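Local coordinates for endostatin (Mus musculus, PDB 1KOE), which inhibits angiogenesis as a C-terminal fragment of the collagen XVIII alpha1 chain and forms a non-collagenous, heparin-binding domain, at residues Tyr128-Arg133 and Thr137-Gln142; Gly15-Ile20 and Ser112-Ser117. One frame throughout, in Å; residues are numbered along the deposited sequence.

Interaction 1: residues Tyr128-Arg133 and Thr137-Gln142; sequences YCETWR and TGATGQ
Cys-129 sets its SG beside its own backbone N (chi1 -62°), which directs the sulfur onto the backbone of Gly-141, 3.7 Å from SG to Gly-141 CA. Residues Cys-129 to Trp-132 all have positive phi and psi near 40-60°, the signature of a left-handed helical turn. Two backbone bonds spanning four residues support the reading: Trp-132 N to Tyr-128 O and Arg-133 N to Cys-129 O, at 2.9 and 3.0 Å. This turn leans on strand 140-145, the middle strand of a three-stranded antiparallel sheet in a fold related to C-type lectins. One hydrogen bond joins the segments: Cys-129 N donates to Thr-140 O at 3.0 Å, fairly straight (157°) but arriving above the carbonyl plane. Tyr-128 and Gly-141 form a lone beta bridge. Glycine suits the spot, since SG and the Trp-132 indole both approach its alpha carbon; the indole comes obliquely. The turn also seats Tyr-128 O over the centre of one face of that indole, 3.4 Å above its plane, while the ring N-H is bonded to Ser-45 O. A disulfide from Cys-129 to Cys-159 ties the turn to the chain just past strand 155-158. Toward the surface, contact thins to the extended side chain of Glu-130, where Glu-130 OE2 lies 4.0 Å from Ala-139 CB.

Interaction 2: residues Gly15-Ile20 and Ser112-Ser117; sequences GGMRGI and SVWHGS
Apolar contact comes first, between Met-17 and Trp-114. The Met-17 chain runs extended past CG (chi2 178°) and carries its terminal methyl to the pyrrole part of the indole, with Met-17 CE 3.4 Å from Trp-114 CD1 and 3.9 Å from Trp-114 CG. The methyl reaches the ring at a slant, as plain apolar packing. Backbone-to-ring contact is the second kind: Gly-15 CA sits 4.0 Å above one face of the Trp-114 indole, displaced toward its rim, and Gly-15 N is 3.9 Å from Trp-114 CZ2. Between these two contacting residues Gly-16 centres an inverse gamma turn, closed by a weak bond from Met-17 N to Gly-15 O. The contact thus joins the loop leading into helix 19-33 to edge strand 112-114 within the C-type lectin-like fold. No hydrogen bond crosses between the segments; polar bonds hold each side separately. The indole NE1 is hydrogen-bonded to Leu-13 O, in the loop that carries Gly-15. Two further bonds lie wholly within 112-117 and shape the turn after the strand, without touching 15-20: Ser-117 N meets His-115 ND1 in the ring plane at 3.0 Å, and Ser-117 OG donates to His-115 O at 2.9 Å, from above the carbonyl plane.

Overall arrangement
The two contacts have centres about 7 Å apart and share one sheet, in which strands 112-114 and 140-145 are neighbours. Interaction 2 lies deeper, its centre about 9 Å from the chain centre and its three touching residues all buried; the centre of interaction 1 lies about 15 Å out, and that contact is partly buried. Their chemistry differs: interaction 1 combines a backbone hydrogen bond and a bridge with sulfur packing, whereas interaction 2 has no hydrogen bond between its segments. They meet where the rings of Trp-132 and Trp-114 pack at about 60°. Probable backbone hydrogen bonds, Gly-19 N to Trp-132 O and Gly-116 N to Gln-142 O, both 2.9 Å, link them further.

Interaction 1: residues Tyr128-Arg133 and Thr137-Gln142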
loop_
_atom_site.group_PDB
_atom_site.type_symbol
_atom_site.label_atom_id
_atom_site.label_comp_id
_atom_site.label_asym_id
_atom_site.label_seq_id
_atom_site.Cartn_x
_atom_site.Cartn_y
_atom_site.Cartn_z
ATOM N N TYR A 128 -3.998 -13.032 -3.380
ATOM C CA TYR A 128 -4.509 -11.678 -3.361
ATOM C C TYR A 128 -5.999 -11.635 -3.025
ATOM O O TYR A 128 -6.755 -10.782 -3.502
ATOM C CB TYR A 128 -4.136 -10.870 -4.616
ATOM C CG TYR A 128 -4.616 -11.348 -5.973
ATOM C CD1 TYR A 128 -5.527 -12.402 -6.116
ATOM C CD2 TYR A 128 -4.146 -10.714 -7.125
ATOM C CE1 TYR A 128 -5.956 -12.806 -7.398
ATOM C CE2 TYR A 128 -4.557 -11.106 -8.395
ATOM C CZ TYR A 128 -5.465 -12.147 -8.525
ATOM O OH TYR A 128 -5.893 -12.494 -9.784
ATOM N N CYS A 129 -6.389 -12.548 -2.130
ATOM C CA CYS A 129 -7.763 -12.654 -1.639
ATOM C C CYS A 129 -8.811 -12.619 -2.750
ATOM O O CYS A 129 -9.814 -11.922 -2.636
ATOM C CB CYS A 129 -8.028 -11.571 -0.595
ATOM S SG CYS A 129 -6.959 -11.737 0.868
ATOM N N GLU A 130 -8.554 -13.380 -3.815
ATOM C CA GLU A 130 -9.450 -13.456 -4.963
ATOM C C GLU A 130 -9.735 -12.035 -5.466
ATOM O O GLU A 130 -10.884 -11.586 -5.590
ATOM C CB GLU A 130 -10.701 -14.240 -4.567
ATOM C CG GLU A 130 -10.299 -15.672 -4.139
ATOM C CD GLU A 130 -11.386 -16.466 -3.433
ATOM O OE1 GLU A 130 -12.578 -16.089 -3.503
ATOM O OE2 GLU A 130 -11.023 -17.488 -2.805
ATOM N N THR A 131 -8.628 -11.365 -5.768
ATOM C CA THR A 131 -8.598 -9.984 -6.214
ATOM C C THR A 131 -9.385 -9.065 -5.272
ATOM O O THR A 131 -10.182 -8.223 -5.682
ATOM C CB THR A 131 -8.880 -9.810 -7.748
ATOM O OG1 THR A 131 -8.518 -8.477 -8.157
ATOM C CG2 THR A 131 -10.314 -10.094 -8.103
ATOM N N TRP A 132 -9.114 -9.250 -3.976
ATOM C CA TRP A 132 -9.679 -8.450 -2.888
ATOM C C TRP A 132 -11.187 -8.470 -2.794
ATOM O O TRP A 132 -11.831 -7.470 -2.469
ATOM C CB TRP A 132 -9.116 -7.020 -2.962
ATOM C CG TRP A 132 -7.625 -7.055 -3.148
ATOM C CD1 TRP A 132 -6.926 -6.764 -4.289
ATOM C CD2 TRP A 132 -6.662 -7.551 -2.204
ATOM N NE1 TRP A 132 -5.589 -7.059 -4.119
ATOM C CE2 TRP A 132 -5.399 -7.543 -2.850
ATOM C CE3 TRP A 132 -6.748 -8.007 -0.878
ATOM C CZ2 TRP A 132 -4.229 -7.977 -2.207
ATOM C CZ3 TRP A 132 -5.593 -8.436 -0.244
ATOM C CH2 TRP A 132 -4.354 -8.420 -0.906
ATOM N N ARG A 133 -11.740 -9.653 -3.015
ATOM C CA ARG A 133 -13.172 -9.826 -2.953
ATOM C C ARG A 133 -13.643 -10.720 -1.804
ATOM O O ARG A 133 -14.834 -10.741 -1.482
ATOM C CB ARG A 133 -13.695 -10.367 -4.294
ATOM C CG ARG A 133 -13.619 -9.354 -5.425
ATOM C CD ARG A 133 -14.360 -9.844 -6.667
ATOM N NE ARG A 133 -14.342 -8.798 -7.689
ATOM C CZ ARG A 133 -13.889 -8.960 -8.932
ATOM N NH1 ARG A 133 -13.431 -10.149 -9.333
ATOM N NH2 ARG A 133 -13.775 -7.902 -9.735
ATOM N N THR A 137 -11.658 -17.126 5.952
ATOM C CA THR A 137 -10.417 -17.501 6.642
ATOM C C THR A 137 -9.455 -18.386 5.871
ATOM O O THR A 137 -8.243 -18.314 6.086
ATOM C CB THR A 137 -10.654 -18.159 8.021
ATOM O OG1 THR A 137 -11.309 -19.421 7.855
ATOM C CG2 THR A 137 -11.484 -17.267 8.914
ATOM N N GLY A 138 -9.995 -19.221 4.990
ATOM C CA GLY A 138 -9.176 -20.121 4.208
ATOM C C GLY A 138 -8.428 -19.493 3.054
ATOM O O GLY A 138 -7.436 -20.055 2.595
ATOM N N ALA A 139 -8.883 -18.351 2.555
ATOM C CA ALA A 139 -8.185 -17.714 1.440
ATOM C C ALA A 139 -7.035 -16.851 1.972
ATOM O O ALA A 139 -7.092 -16.394 3.118
ATOM C CB ALA A 139 -9.151 -16.866 0.641
ATOM N N THR A 140 -6.005 -16.633 1.152
ATOM C CA THR A 140 -4.884 -15.808 1.587
ATOM C C THR A 140 -4.559 -14.641 0.670
ATOM O O THR A 140 -4.900 -14.629 -0.527
ATOM C CB THR A 140 -3.563 -16.613 1.787
ATOM O OG1 THR A 140 -3.102 -17.111 0.527
ATOM C CG2 THR A 140 -3.764 -17.758 2.775
ATOM N N GLY A 141 -3.850 -13.681 1.253
ATOM C CA GLY A 141 -3.392 -12.513 0.534
ATOM C C GLY A 141 -1.966 -12.261 0.983
ATOM O O GLY A 141 -1.632 -12.499 2.147
ATOM N N GLN A 142 -1.117 -11.812 0.070
ATOM C CA GLN A 142 0.268 -11.536 0.426
ATOM C C GLN A 142 0.314 -10.200 1.187
ATOM O O GLN A 142 -0.221 -9.185 0.735
ATOM C CB GLN A 142 1.160 -11.510 -0.813
ATOM C CG GLN A 142 2.572 -11.998 -0.552
ATOM C CD GLN A 142 2.662 -13.529 -0.468
ATOM O OE1 GLN A 142 1.662 -14.227 -0.290
ATOM N NE2 GLN A 142 3.861 -14.047 -0.625
#

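Interaction 2: residues Gly15-Ile20 and Ser112-Ser117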
loop_
_atom_site.group_PDB
_atom_site.type_symbol
_atom_site.label_atom_id
_atom_site.label_comp_id
_atom_site.label_asym_id
_atom_site.label_seq_id
_atom_site.Cartn_x
_atom_site.Cartn_y
_atom_site.Cartn_z
ATOM N N GLY A 15 -9.529 -8.624 3.581
ATOM C CA GLY A 15 -9.326 -8.877 2.171
ATOM C C GLY A 15 -10.571 -8.634 1.323
ATOM O O GLY A 15 -10.467 -8.562 0.101
ATOM N N GLY A 16 -11.745 -8.564 1.955
ATOM C CA GLY A 16 -12.985 -8.314 1.225
ATOM C C GLY A 16 -13.182 -6.813 1.122
ATOM O O GLY A 16 -13.855 -6.212 1.964
ATOM N N MET A 17 -12.596 -6.211 0.083
ATOM C CA MET A 17 -12.634 -4.754 -0.123
ATOM C C MET A 17 -13.546 -4.306 -1.248
ATOM O O MET A 17 -13.500 -3.138 -1.645
ATOM C CB MET A 17 -11.232 -4.256 -0.478
ATOM C CG MET A 17 -10.152 -4.633 0.514
ATOM S SD MET A 17 -8.575 -4.037 -0.079
ATOM C CE MET A 17 -7.420 -4.921 1.011
ATOM N N ARG A 18 -14.368 -5.231 -1.742
ATOM C CA ARG A 18 -15.265 -4.990 -2.879
ATOM C C ARG A 18 -14.405 -4.860 -4.130
ATOM O O ARG A 18 -14.715 -4.093 -5.057
ATOM C CB ARG A 18 -16.134 -3.746 -2.679
ATOM C CG ARG A 18 -17.114 -3.875 -1.516
ATOM C CD ARG A 18 -18.258 -2.851 -1.599
ATOM N NE ARG A 18 -17.854 -1.539 -1.109
ATOM N N GLY A 19 -13.322 -5.635 -4.152
ATOM C CA GLY A 19 -12.408 -5.639 -5.266
ATOM C C GLY A 19 -11.507 -4.418 -5.313
ATOM O O GLY A 19 -11.584 -3.538 -4.452
ATOM N N ILE A 20 -10.682 -4.349 -6.354
ATOM C CA ILE A 20 -9.779 -3.234 -6.518
ATOM C C ILE A 20 -10.564 -1.925 -6.774
ATOM O O ILE A 20 -10.109 -0.857 -6.391
ATOM C CB ILE A 20 -8.745 -3.524 -7.617
ATOM C CG1 ILE A 20 -7.585 -2.514 -7.516
ATOM C CG2 ILE A 20 -9.414 -3.535 -8.991
ATOM C CD1 ILE A 20 -6.732 -2.710 -6.263
ATOM N N SER A 112 0.403 -4.976 9.838
ATOM C CA SER A 112 0.749 -5.572 8.558
ATOM C C SER A 112 0.004 -4.800 7.469
ATOM O O SER A 112 -1.021 -4.174 7.735
ATOM C CB SER A 112 0.395 -7.062 8.523
ATOM O OG SER A 112 1.294 -7.804 9.343
ATOM N N VAL A 113 0.540 -4.850 6.260
ATOM C CA VAL A 113 -0.018 -4.149 5.109
ATOM C C VAL A 113 -0.319 -5.136 3.988
ATOM O O VAL A 113 0.514 -6.001 3.678
ATOM C CB VAL A 113 1.009 -3.120 4.565
ATOM C CG1 VAL A 113 0.456 -2.414 3.336
ATOM C CG2 VAL A 113 1.367 -2.108 5.644
ATOM N N TRP A 114 -1.511 -5.028 3.406
ATOM C CA TRP A 114 -1.899 -5.889 2.279
ATOM C C TRP A 114 -1.183 -5.416 1.020
ATOM O O TRP A 114 -1.021 -4.215 0.812
ATOM C CB TRP A 114 -3.410 -5.767 1.976
ATOM C CG TRP A 114 -4.347 -6.433 2.933
ATOM C CD1 TRP A 114 -5.373 -5.845 3.624
ATOM C CD2 TRP A 114 -4.390 -7.835 3.264
ATOM N NE1 TRP A 114 -6.055 -6.796 4.357
ATOM C CE2 TRP A 114 -5.473 -8.021 4.152
ATOM C CE3 TRP A 114 -3.608 -8.945 2.898
ATOM C CZ2 TRP A 114 -5.802 -9.284 4.686
ATOM C CZ3 TRP A 114 -3.938 -10.223 3.446
ATOM C CH2 TRP A 114 -5.024 -10.362 4.320
ATOM N N HIS A 115 -0.738 -6.346 0.183
ATOM C CA HIS A 115 -0.152 -5.944 -1.095
ATOM C C HIS A 115 -0.424 -6.909 -2.265
ATOM O O HIS A 115 -0.443 -6.481 -3.414
ATOM C CB HIS A 115 1.340 -5.568 -0.991
ATOM C CG HIS A 115 2.225 -6.672 -0.489
ATOM N ND1 HIS A 115 2.551 -7.772 -1.257
ATOM C CD2 HIS A 115 2.874 -6.829 0.689
ATOM C CE1 HIS A 115 3.364 -8.564 -0.567
ATOM N NE2 HIS A 115 3.571 -8.012 0.615
ATOM N N GLY A 116 -0.603 -8.201 -1.975
ATOM C CA GLY A 116 -0.871 -9.191 -3.017
ATOM C C GLY A 116 0.170 -9.286 -4.121
ATOM O O GLY A 116 -0.160 -9.738 -5.219
ATOM N N SER A 117 1.437 -8.981 -3.810
ATOM C CA SER A 117 2.512 -8.963 -4.815
ATOM C C SER A 117 3.807 -9.659 -4.428
ATOM O O SER A 117 4.084 -9.821 -3.242
ATOM C CB SER A 117 2.901 -7.513 -5.127
ATOM O OG SER A 117 1.758 -6.695 -5.296
#